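Local structure of endo-1,4-beta-xylanase (Pseudoalteromonas haloplanktis, 1H12) at residues W82-A87 with N98-A103; I75-Q80 with E147-A152; E94-L99 with F166-D171. The protein hydrolyses internal beta-1,4-xylosidic bonds of xylan as a cold-adapted family 8 glycoside hydrolase, and probably also cuts beta-1,4-glucosidic bonds in cellulose and related glucans. One frame throughout, in Å; residues are numbered along the deposited sequence.

In the fold
From the N terminus, strand 74-76 runs straight into helix 77-89, and a short turn brings the chain back as helix 93-107. Contact 1 closes this hairpin, the shortest loop of the three. The chain then goes through the sheet strands 123-128 and 134-136 to helix 143-160, where contact 2 returns to the start of helix 77-89; contact 1 lies nested inside that longer loop. Contact 3 sets out from helix 93-107, sharing Asn98 and Leu99 with contact 1, and ends at the start of helix 168-182. Its segments alternate with those of contact 2, so these two loops cross. Together the contacts tie four successive helices of the (alpha/alpha)6 barrel to one another.

Contact 1. Residues W82-A87 with N98-A103; sequences WGMTAA and NLWRFA
Met84 and Gly83 pack against Leu99 and Trp100 in an apolar contact between helices 77-89 and 93-107, a hairpin of consecutive helices in the (alpha/alpha)6 barrel of family 8 glycoside hydrolases. The two short segments run nearly antiparallel, at 152°, with their axes 9.7 Å apart. Leu99 lays its CD1 branch against the opposing backbone, where it lies 3.6 Å from Gly83 C and about as near to Met84 N. Gly83 has no side chain, and a CB built there would lie 3.1 Å from Leu99 CD1, a tight fit; the bare backbone leaves the leucine branch its place.

Met84 reaches the other way. Its side chain slides past that of Leu99 in the opposite direction, with Met84 CG 3.6 Å from Leu99 CB, and then bends at its last torsion (chi3 57°), which turns the methyl toward the indole. Met84 CE comes to 3.7 Å from Trp100 CE3 and nearly as close to the tryptophan CB. The sulfur makes a Met-aromatic contact of oblique kind: Met84 SD is 5.2 Å from the centroid of the six-membered ring of Trp100, 72° off its normal. The indole is held at its polar end too, because Trp100 NE1 is hydrogen-bonded to Asp171 OD2 at the start of helix 168-182.

Around the hairpin, Met84 also leans on Phe149 and Trp100 on Leu153, both from helix 143-160. Trp82 turns away from this interface to pack on helix 379-392, while Leu99 rests on Ile64, so the hairpin touches helices 143-160 and 379-392 as well as strand 58-66 of the antiparallel sheet.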
loop_
_atom_site.group_PDB
_atom_site.type_symbol
_atom_site.label_atom_id
_atom_site.label_comp_id
_atom_site.label_asym_id
_atom_site.label_seq_id
_atom_site.Cartn_x
_atom_site.Cartn_y
_atom_site.Cartn_z
ATOM N N TRP A 82 6.633 -2.142 1.223
ATOM C CA TRP A 82 6.023 -1.435 2.334
ATOM C C TRP A 82 7.025 -1.266 3.451
ATOM O O TRP A 82 7.115 -0.183 4.076
ATOM C CB TRP A 82 4.756 -2.131 2.814
ATOM C CG TRP A 82 3.647 -2.178 1.825
ATOM C CD1 TRP A 82 3.433 -1.325 0.787
ATOM C CD2 TRP A 82 2.591 -3.142 1.763
ATOM N NE1 TRP A 82 2.304 -1.705 0.096
ATOM C CE2 TRP A 82 1.773 -2.802 0.664
ATOM C CE3 TRP A 82 2.271 -4.292 2.490
ATOM C CZ2 TRP A 82 0.666 -3.545 0.297
ATOM C CZ3 TRP A 82 1.182 -5.036 2.127
ATOM C CH2 TRP A 82 0.380 -4.648 1.051
ATOM N N GLY A 83 7.807 -2.306 3.730
ATOM C CA GLY A 83 8.834 -2.208 4.763
ATOM C C GLY A 83 9.905 -1.186 4.432
ATOM O O GLY A 83 10.341 -0.439 5.297
ATOM N N MET A 84 10.335 -1.146 3.173
ATOM C CA MET A 84 11.270 -0.106 2.752
ATOM C C MET A 84 10.681 1.288 2.920
ATOM O O MET A 84 11.363 2.237 3.334
ATOM C CB MET A 84 11.679 -0.324 1.286
ATOM C CG MET A 84 12.665 -1.481 1.092
ATOM S SD MET A 84 12.843 -1.985 -0.617
ATOM C CE MET A 84 13.357 -0.433 -1.377
ATOM N N THR A 85 9.414 1.436 2.579
ATOM C CA THR A 85 8.742 2.706 2.704
ATOM C C THR A 85 8.713 3.165 4.164
ATOM O O THR A 85 9.007 4.308 4.485
ATOM C CB THR A 85 7.355 2.634 2.075
ATOM O OG1 THR A 85 7.469 2.307 0.698
ATOM C CG2 THR A 85 6.628 3.955 2.173
ATOM N N ALA A 86 8.357 2.250 5.059
ATOM C CA ALA A 86 8.361 2.591 6.457
ATOM C C ALA A 86 9.735 3.009 6.930
ATOM O O ALA A 86 9.903 3.988 7.680
ATOM C CB ALA A 86 7.846 1.404 7.280
ATOM N N ALA A 87 10.755 2.254 6.525
ATOM C CA ALA A 87 12.122 2.561 6.946
ATOM C C ALA A 87 12.556 3.952 6.502
ATOM O O ALA A 87 13.138 4.704 7.271
ATOM C CB ALA A 87 13.057 1.457 6.415
ATOM N N ASN A 98 19.044 -3.299 3.757
ATOM C CA ASN A 98 18.981 -4.736 3.855
ATOM C C ASN A 98 17.808 -5.320 3.090
ATOM O O ASN A 98 17.895 -6.381 2.467
ATOM C CB ASN A 98 18.985 -5.205 5.322
ATOM C CG ASN A 98 20.293 -4.954 6.046
ATOM O OD1 ASN A 98 21.345 -4.784 5.411
ATOM N ND2 ASN A 98 20.221 -4.957 7.374
ATOM N N LEU A 99 16.654 -4.624 3.163
ATOM C CA LEU A 99 15.486 -5.042 2.401
ATOM C C LEU A 99 15.695 -4.836 0.909
ATOM O O LEU A 99 15.309 -5.691 0.098
ATOM C CB LEU A 99 14.240 -4.251 2.855
ATOM C CG LEU A 99 13.722 -4.568 4.259
ATOM C CD1 LEU A 99 12.569 -3.628 4.559
ATOM C CD2 LEU A 99 13.273 -6.012 4.399
ATOM N N TRP A 100 16.248 -3.704 0.497
ATOM C CA TRP A 100 16.430 -3.431 -0.927
ATOM C C TRP A 100 17.456 -4.400 -1.538
ATOM O O TRP A 100 17.270 -4.901 -2.641
ATOM C CB TRP A 100 16.806 -1.964 -1.168
ATOM C CG TRP A 100 17.035 -1.617 -2.588
ATOM C CD1 TRP A 100 18.131 -1.012 -3.085
ATOM C CD2 TRP A 100 16.199 -1.924 -3.730
ATOM N NE1 TRP A 100 18.050 -0.912 -4.449
ATOM C CE2 TRP A 100 16.865 -1.465 -4.861
ATOM C CE3 TRP A 100 14.941 -2.536 -3.920
ATOM C CZ2 TRP A 100 16.367 -1.683 -6.149
ATOM C CZ3 TRP A 100 14.451 -2.717 -5.177
ATOM C CH2 TRP A 100 15.160 -2.307 -6.298
ATOM N N ARG A 101 18.512 -4.725 -0.764
ATOM C CA ARG A 101 19.481 -5.661 -1.262
ATOM C C ARG A 101 18.828 -6.989 -1.597
ATOM O O ARG A 101 19.134 -7.641 -2.613
ATOM C CB ARG A 101 20.594 -5.865 -0.225
ATOM C CG ARG A 101 21.862 -6.511 -0.786
ATOM C CD ARG A 101 22.910 -6.865 0.280
ATOM N NE ARG A 101 23.197 -5.699 1.102
ATOM C CZ ARG A 101 22.745 -5.477 2.335
ATOM N NH1 ARG A 101 22.222 -6.445 3.073
ATOM N NH2 ARG A 101 22.866 -4.252 2.859
ATOM N N PHE A 102 17.929 -7.445 -0.715
ATOM C CA PHE A 102 17.204 -8.694 -0.945
ATOM C C PHE A 102 16.346 -8.620 -2.179
ATOM O O PHE A 102 16.297 -9.538 -3.005
ATOM C CB PHE A 102 16.333 -8.984 0.275
ATOM C CG PHE A 102 15.588 -10.297 0.202
ATOM C CD1 PHE A 102 14.372 -10.412 -0.490
ATOM C CD2 PHE A 102 16.109 -11.418 0.817
ATOM C CE1 PHE A 102 13.746 -11.613 -0.576
ATOM C CE2 PHE A 102 15.440 -12.633 0.722
ATOM C CZ PHE A 102 14.278 -12.719 0.023
ATOM N N ALA A 103 15.608 -7.538 -2.323
ATOM C CA ALA A 103 14.679 -7.395 -3.454
ATOM C C ALA A 103 15.461 -7.439 -4.771
ATOM O O ALA A 103 15.080 -8.173 -5.698
ATOM C CB ALA A 103 13.905 -6.089 -3.340
#

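Contact 2. Residues I75-Q80 with E147-A152; sequences IRTEGQ and EYFAFA
Phe149 pushes its ring end toward the first turn of helix 77-89 and meets Thr77 and Gln80 there, a helix-to-helix packing contact within the (alpha/alpha)6 barrel. The contact is van der Waals in kind. Phe149 CZ lies 4.0 Å from Thr77 O, which approaches the ring obliquely, and Phe149 CE2 is 4.2 Å from Thr77 CB. On the Gln80 side the aliphatic part of the side chain does the touching: Gln80 CG sits at the ring's edge, close to its plane, 4.1 Å from Phe149 CE1. Gln80 CB is hardly farther, 4.2 Å from Phe149 CZ. The glutamine then bends at its second torsion (chi2 80°), which leads its end away from the phenylalanine and toward helix 93-107 and strand 58-66, where the side chain packs on Leu99, Phe102 and Tyr63.

What brings the phenylalanine here is its first torsion, chi1 -73°, with CG opposite the carbonyl carbon; the ring thereby reaches out from helix 143-160 toward its neighbour. The same ring meets Tyr122 and touches Ser81 and Gln107, so it is buried among several parts of the fold. One residue earlier, Tyr148 packs edge-to-face with Trp82, a second link between the same two helices.

The other side is positioned by the switch from strand to helix. Ile75 is backbone-bonded to Leu126, which keeps strand 74-76 in the antiparallel sheet beside strand 123-128. Arg76 follows as the N-cap residue, its side chain paired with Asp74 through NE. The helix starts immediately afterwards, and its first turn, the one that receives the ring, is closed by Gln80 N donating to Arg76 O at 3.1 Å.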
loop_
_atom_site.group_PDB
_atom_site.type_symbol
_atom_site.label_atom_id
_atom_site.label_comp_id
_atom_site.label_asym_id
_atom_site.label_seq_id
_atom_site.Cartn_x
_atom_site.Cartn_y
_atom_site.Cartn_z
ATOM N N ILE A 75 7.349 -14.927 0.897
ATOM C CA ILE A 75 7.984 -13.603 0.901
ATOM C C ILE A 75 7.390 -12.866 -0.301
ATOM O O ILE A 75 7.414 -13.400 -1.417
ATOM C CB ILE A 75 9.510 -13.727 0.760
ATOM C CG1 ILE A 75 10.068 -14.684 1.819
ATOM C CG2 ILE A 75 10.135 -12.362 0.799
ATOM C CD1 ILE A 75 11.530 -15.004 1.622
ATOM N N ARG A 76 6.838 -11.682 -0.070
ATOM C CA ARG A 76 6.059 -10.964 -1.072
ATOM C C ARG A 76 6.659 -9.595 -1.365
ATOM O O ARG A 76 7.224 -8.910 -0.511
ATOM C CB ARG A 76 4.615 -10.842 -0.590
ATOM C CG ARG A 76 3.953 -12.200 -0.470
ATOM C CD ARG A 76 2.550 -12.213 0.055
ATOM N NE ARG A 76 2.153 -13.610 0.220
ATOM C CZ ARG A 76 0.956 -14.100 0.010
ATOM N NH1 ARG A 76 -0.095 -13.314 -0.268
ATOM N NH2 ARG A 76 0.801 -15.415 0.149
ATOM N N THR A 77 6.500 -9.141 -2.592
ATOM C CA THR A 77 6.967 -7.835 -2.999
ATOM C C THR A 77 6.206 -6.704 -2.323
ATOM O O THR A 77 6.821 -5.673 -2.000
ATOM C CB THR A 77 6.993 -7.641 -4.515
ATOM O OG1 THR A 77 5.697 -7.978 -5.036
ATOM C CG2 THR A 77 8.066 -8.471 -5.140
ATOM N N GLU A 78 4.906 -6.846 -2.104
ATOM C CA GLU A 78 4.165 -5.819 -1.399
ATOM C C GLU A 78 4.773 -5.571 -0.024
ATOM O O GLU A 78 5.153 -4.461 0.322
ATOM C CB GLU A 78 2.691 -6.175 -1.328
ATOM C CG GLU A 78 1.977 -5.854 -2.637
ATOM C CD GLU A 78 0.546 -6.394 -2.728
ATOM O OE1 GLU A 78 0.119 -7.157 -1.840
ATOM O OE2 GLU A 78 -0.165 -6.053 -3.723
ATOM N N GLY A 79 4.902 -6.633 0.764
ATOM C CA GLY A 79 5.425 -6.442 2.113
ATOM C C GLY A 79 6.828 -5.878 2.139
ATOM O O GLY A 79 7.166 -5.062 2.990
ATOM N N GLN A 80 7.668 -6.340 1.209
ATOM C CA GLN A 80 9.056 -5.877 1.098
ATOM C C GLN A 80 9.083 -4.366 0.846
ATOM O O GLN A 80 9.819 -3.615 1.500
ATOM C CB GLN A 80 9.764 -6.639 0.013
ATOM C CG GLN A 80 11.295 -6.521 0.041
ATOM C CD GLN A 80 11.906 -7.483 1.113
ATOM O OE1 GLN A 80 13.216 -7.425 1.149
ATOM N NE2 GLN A 80 11.212 -8.107 1.825
ATOM N N GLU A 147 5.518 -0.125 -7.601
ATOM C CA GLU A 147 5.178 1.253 -7.313
ATOM C C GLU A 147 5.796 1.745 -6.009
ATOM O O GLU A 147 6.382 2.834 -5.947
ATOM C CB GLU A 147 3.654 1.457 -7.284
ATOM C CG GLU A 147 2.974 1.201 -8.605
ATOM C CD GLU A 147 1.510 1.509 -8.601
ATOM O OE1 GLU A 147 0.835 0.980 -7.629
ATOM O OE2 GLU A 147 0.995 2.228 -9.450
ATOM N N TYR A 148 5.615 0.968 -4.934
ATOM C CA TYR A 148 6.190 1.332 -3.647
ATOM C C TYR A 148 7.710 1.278 -3.676
ATOM O O TYR A 148 8.362 2.100 -3.028
ATOM C CB TYR A 148 5.619 0.496 -2.508
ATOM C CG TYR A 148 4.353 1.021 -1.881
ATOM C CD1 TYR A 148 4.420 1.895 -0.814
ATOM C CD2 TYR A 148 3.101 0.641 -2.337
ATOM C CE1 TYR A 148 3.294 2.315 -0.168
ATOM C CE2 TYR A 148 1.947 1.107 -1.715
ATOM C CZ TYR A 148 2.060 1.940 -0.611
ATOM O OH TYR A 148 0.947 2.380 0.072
ATOM N N PHE A 149 8.326 0.310 -4.397
ATOM C CA PHE A 149 9.760 0.304 -4.473
ATOM C C PHE A 149 10.272 1.603 -5.078
ATOM O O PHE A 149 11.230 2.209 -4.585
ATOM C CB PHE A 149 10.316 -0.855 -5.332
ATOM C CG PHE A 149 10.258 -2.256 -4.743
ATOM C CD1 PHE A 149 10.673 -2.525 -3.443
ATOM C CD2 PHE A 149 9.899 -3.331 -5.526
ATOM C CE1 PHE A 149 10.707 -3.803 -2.962
ATOM C CE2 PHE A 149 9.939 -4.624 -5.040
ATOM C CZ PHE A 149 10.343 -4.853 -3.742
ATOM N N ALA A 150 9.656 2.027 -6.205
ATOM C CA ALA A 150 10.099 3.273 -6.843
ATOM C C ALA A 150 9.951 4.455 -5.911
ATOM O O ALA A 150 10.846 5.299 -5.793
ATOM C CB ALA A 150 9.309 3.501 -8.110
ATOM N N PHE A 151 8.797 4.537 -5.261
ATOM C CA PHE A 151 8.527 5.592 -4.294
ATOM C C PHE A 151 9.598 5.604 -3.189
ATOM O O PHE A 151 10.177 6.645 -2.856
ATOM C CB PHE A 151 7.133 5.408 -3.709
ATOM C CG PHE A 151 6.779 6.428 -2.672
ATOM C CD1 PHE A 151 6.453 7.747 -3.009
ATOM C CD2 PHE A 151 6.761 6.089 -1.334
ATOM C CE1 PHE A 151 6.174 8.688 -2.074
ATOM C CE2 PHE A 151 6.456 7.012 -0.367
ATOM C CZ PHE A 151 6.168 8.332 -0.735
ATOM N N ALA A 152 9.820 4.454 -2.572
ATOM C CA ALA A 152 10.750 4.375 -1.485
ATOM C C ALA A 152 12.171 4.724 -1.892
ATOM O O ALA A 152 12.888 5.437 -1.171
ATOM C CB ALA A 152 10.681 2.970 -0.875
#

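Contact 3. Residues E94-L99 with F166-D171; sequences EEFDNL and FNYYND
The Tyr168 ring has Asp97 OD1 at its edge, in its plane, and Phe166 O over one face, offset toward the rim. The Phe96 ring comes at it obliquely: the two planes are turned 87° to each other with centroids 5.5 Å apart, and Phe96 CE1 lies 3.7 Å from Tyr168 CE1. The Phe166 ring takes Asp97 CB at its edge, in plane, while Asp97 O approaches from an oblique direction, 3.6 Å from Phe166 CE2. Asp97 therefore touches Phe166 as well as Tyr168.

One hydrogen bond crosses between the segments. Tyr168 OH donates to Asp97 OD1 over 2.6 Å, on the syn lone pair of the carboxylate, the side facing the second oxygen; Asp97 OD2 is itself 3.2 Å from the hydroxyl. The carboxylate and phenol planes are only 32° apart, and Tyr168 CE1 also lies 3.3 Å from Asp97 OD1. With CG beside its own backbone N (chi1 -74°), the aspartate swings its carboxylate across to the tyrosine. The proton donated by the hydroxyl would tend to stabilise the aspartate as a carboxylate.

In the (alpha/alpha)6 barrel this joins helix 93-107 to the start of helix 168-182, which Asn167 caps: Asn167 OD1 accepts from Asn170 N at 3.0 Å, a nearly straight bond whose donor sits above the carbonyl plane. Tyr168 OH has a second partner in Gln93 NE2, just before segment 94-99. A phenylalanine in place of Tyr168 would probably leave Asp97 OD1 and Gln93 NE2 without the hydroxyl they share and the carboxylate freer to turn. Farther out, Phe96 packs edge-to-face with Trp160, and Phe166 does the same with Trp100.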
loop_
_atom_site.group_PDB
_atom_site.type_symbol
_atom_site.label_atom_id
_atom_site.label_comp_id
_atom_site.label_asym_id
_atom_site.label_seq_id
_atom_site.Cartn_x
_atom_site.Cartn_y
_atom_site.Cartn_z
ATOM N N GLU A 94 19.839 1.292 7.511
ATOM C CA GLU A 94 20.315 -0.071 7.464
ATOM C C GLU A 94 19.176 -1.014 7.094
ATOM O O GLU A 94 19.359 -1.940 6.286
ATOM C CB GLU A 94 20.927 -0.505 8.805
ATOM N N GLU A 95 18.049 -0.838 7.753
ATOM C CA GLU A 95 16.867 -1.676 7.476
ATOM C C GLU A 95 16.454 -1.536 6.025
ATOM O O GLU A 95 16.153 -2.542 5.363
ATOM C CB GLU A 95 15.737 -1.311 8.431
ATOM C CG GLU A 95 15.964 -1.684 9.902
ATOM C CD GLU A 95 16.793 -0.691 10.678
ATOM O OE1 GLU A 95 17.313 0.323 10.200
ATOM O OE2 GLU A 95 16.838 -0.927 11.903
ATOM N N PHE A 96 16.388 -0.302 5.541
ATOM C CA PHE A 96 16.058 -0.038 4.147
ATOM C C PHE A 96 17.008 -0.799 3.235
ATOM O O PHE A 96 16.577 -1.516 2.306
ATOM C CB PHE A 96 16.116 1.446 3.866
ATOM C CG PHE A 96 15.688 1.826 2.477
ATOM C CD1 PHE A 96 16.508 1.611 1.388
ATOM C CD2 PHE A 96 14.454 2.411 2.291
ATOM C CE1 PHE A 96 16.064 1.922 0.124
ATOM C CE2 PHE A 96 14.033 2.767 1.045
ATOM C CZ PHE A 96 14.836 2.523 -0.054
ATOM N N ASP A 97 18.288 -0.633 3.462
ATOM C CA ASP A 97 19.300 -1.189 2.580
ATOM C C ASP A 97 19.274 -2.715 2.588
ATOM O O ASP A 97 19.446 -3.358 1.569
ATOM C CB ASP A 97 20.674 -0.687 2.968
ATOM C CG ASP A 97 20.934 0.744 2.587
ATOM O OD1 ASP A 97 20.063 1.369 1.942
ATOM O OD2 ASP A 97 22.016 1.280 2.937
ATOM N N ASN A 98 19.044 -3.299 3.757
ATOM C CA ASN A 98 18.981 -4.736 3.855
ATOM C C ASN A 98 17.808 -5.320 3.090
ATOM O O ASN A 98 17.895 -6.381 2.467
ATOM C CB ASN A 98 18.985 -5.205 5.322
ATOM C CG ASN A 98 20.293 -4.954 6.046
ATOM O OD1 ASN A 98 21.345 -4.784 5.411
ATOM N ND2 ASN A 98 20.221 -4.957 7.374
ATOM N N LEU A 99 16.654 -4.624 3.163
ATOM C CA LEU A 99 15.486 -5.042 2.401
ATOM C C LEU A 99 15.695 -4.836 0.909
ATOM O O LEU A 99 15.309 -5.691 0.098
ATOM C CB LEU A 99 14.240 -4.251 2.855
ATOM C CG LEU A 99 13.722 -4.568 4.259
ATOM C CD1 LEU A 99 12.569 -3.628 4.559
ATOM C CD2 LEU A 99 13.273 -6.012 4.399
ATOM N N PHE A 166 24.077 1.816 -2.412
ATOM C CA PHE A 166 23.156 1.942 -3.532
ATOM C C PHE A 166 23.136 3.312 -4.122
ATOM O O PHE A 166 23.144 4.339 -3.388
ATOM C CB PHE A 166 21.742 1.586 -3.082
ATOM C CG PHE A 166 21.630 0.174 -2.621
ATOM C CD1 PHE A 166 21.710 -0.846 -3.522
ATOM C CD2 PHE A 166 21.416 -0.145 -1.309
ATOM C CE1 PHE A 166 21.622 -2.151 -3.127
ATOM C CE2 PHE A 166 21.337 -1.465 -0.898
ATOM C CZ PHE A 166 21.425 -2.462 -1.783
ATOM N N ASN A 167 23.011 3.336 -5.444
ATOM C CA ASN A 167 22.597 4.564 -6.148
ATOM C C ASN A 167 21.080 4.464 -6.187
ATOM O O ASN A 167 20.498 3.922 -7.124
ATOM C CB ASN A 167 23.210 4.649 -7.534
ATOM C CG ASN A 167 22.975 5.977 -8.161
ATOM O OD1 ASN A 167 21.936 6.570 -8.020
ATOM N ND2 ASN A 167 23.981 6.463 -8.873
ATOM N N TYR A 168 20.439 4.899 -5.100
ATOM C CA TYR A 168 19.022 4.809 -4.970
ATOM C C TYR A 168 18.317 5.444 -6.139
ATOM O O TYR A 168 17.277 4.939 -6.613
ATOM C CB TYR A 168 18.526 5.450 -3.692
ATOM C CG TYR A 168 19.130 4.965 -2.398
ATOM C CD1 TYR A 168 18.864 3.682 -1.886
ATOM C CD2 TYR A 168 19.946 5.787 -1.659
ATOM C CE1 TYR A 168 19.373 3.280 -0.685
ATOM C CE2 TYR A 168 20.465 5.377 -0.439
ATOM C CZ TYR A 168 20.193 4.123 0.040
ATOM O OH TYR A 168 20.747 3.733 1.246
ATOM N N TYR A 169 18.801 6.603 -6.581
ATOM C CA TYR A 169 18.141 7.337 -7.641
ATOM C C TYR A 169 18.140 6.530 -8.923
ATOM O O TYR A 169 17.109 6.399 -9.594
ATOM C CB TYR A 169 18.806 8.702 -7.847
ATOM C CG TYR A 169 18.005 9.559 -8.808
ATOM C CD1 TYR A 169 16.838 10.153 -8.416
ATOM C CD2 TYR A 169 18.379 9.704 -10.126
ATOM C CE1 TYR A 169 16.049 10.880 -9.314
ATOM C CE2 TYR A 169 17.635 10.403 -11.021
ATOM C CZ TYR A 169 16.457 11.010 -10.606
ATOM O OH TYR A 169 15.699 11.703 -11.543
ATOM N N ASN A 170 19.304 5.993 -9.323
ATOM C CA ASN A 170 19.347 5.208 -10.517
ATOM C C ASN A 170 18.441 3.974 -10.400
ATOM O O ASN A 170 17.763 3.586 -11.368
ATOM C CB ASN A 170 20.780 4.720 -10.830
ATOM N N ASP A 171 18.441 3.347 -9.222
ATOM C CA ASP A 171 17.566 2.209 -9.011
ATOM C C ASP A 171 16.092 2.623 -9.149
ATOM O O ASP A 171 15.276 1.875 -9.698
ATOM C CB ASP A 171 17.829 1.546 -7.680
ATOM C CG ASP A 171 19.130 0.789 -7.603
ATOM O OD1 ASP A 171 19.742 0.547 -8.654
ATOM O OD2 ASP A 171 19.570 0.421 -6.505
#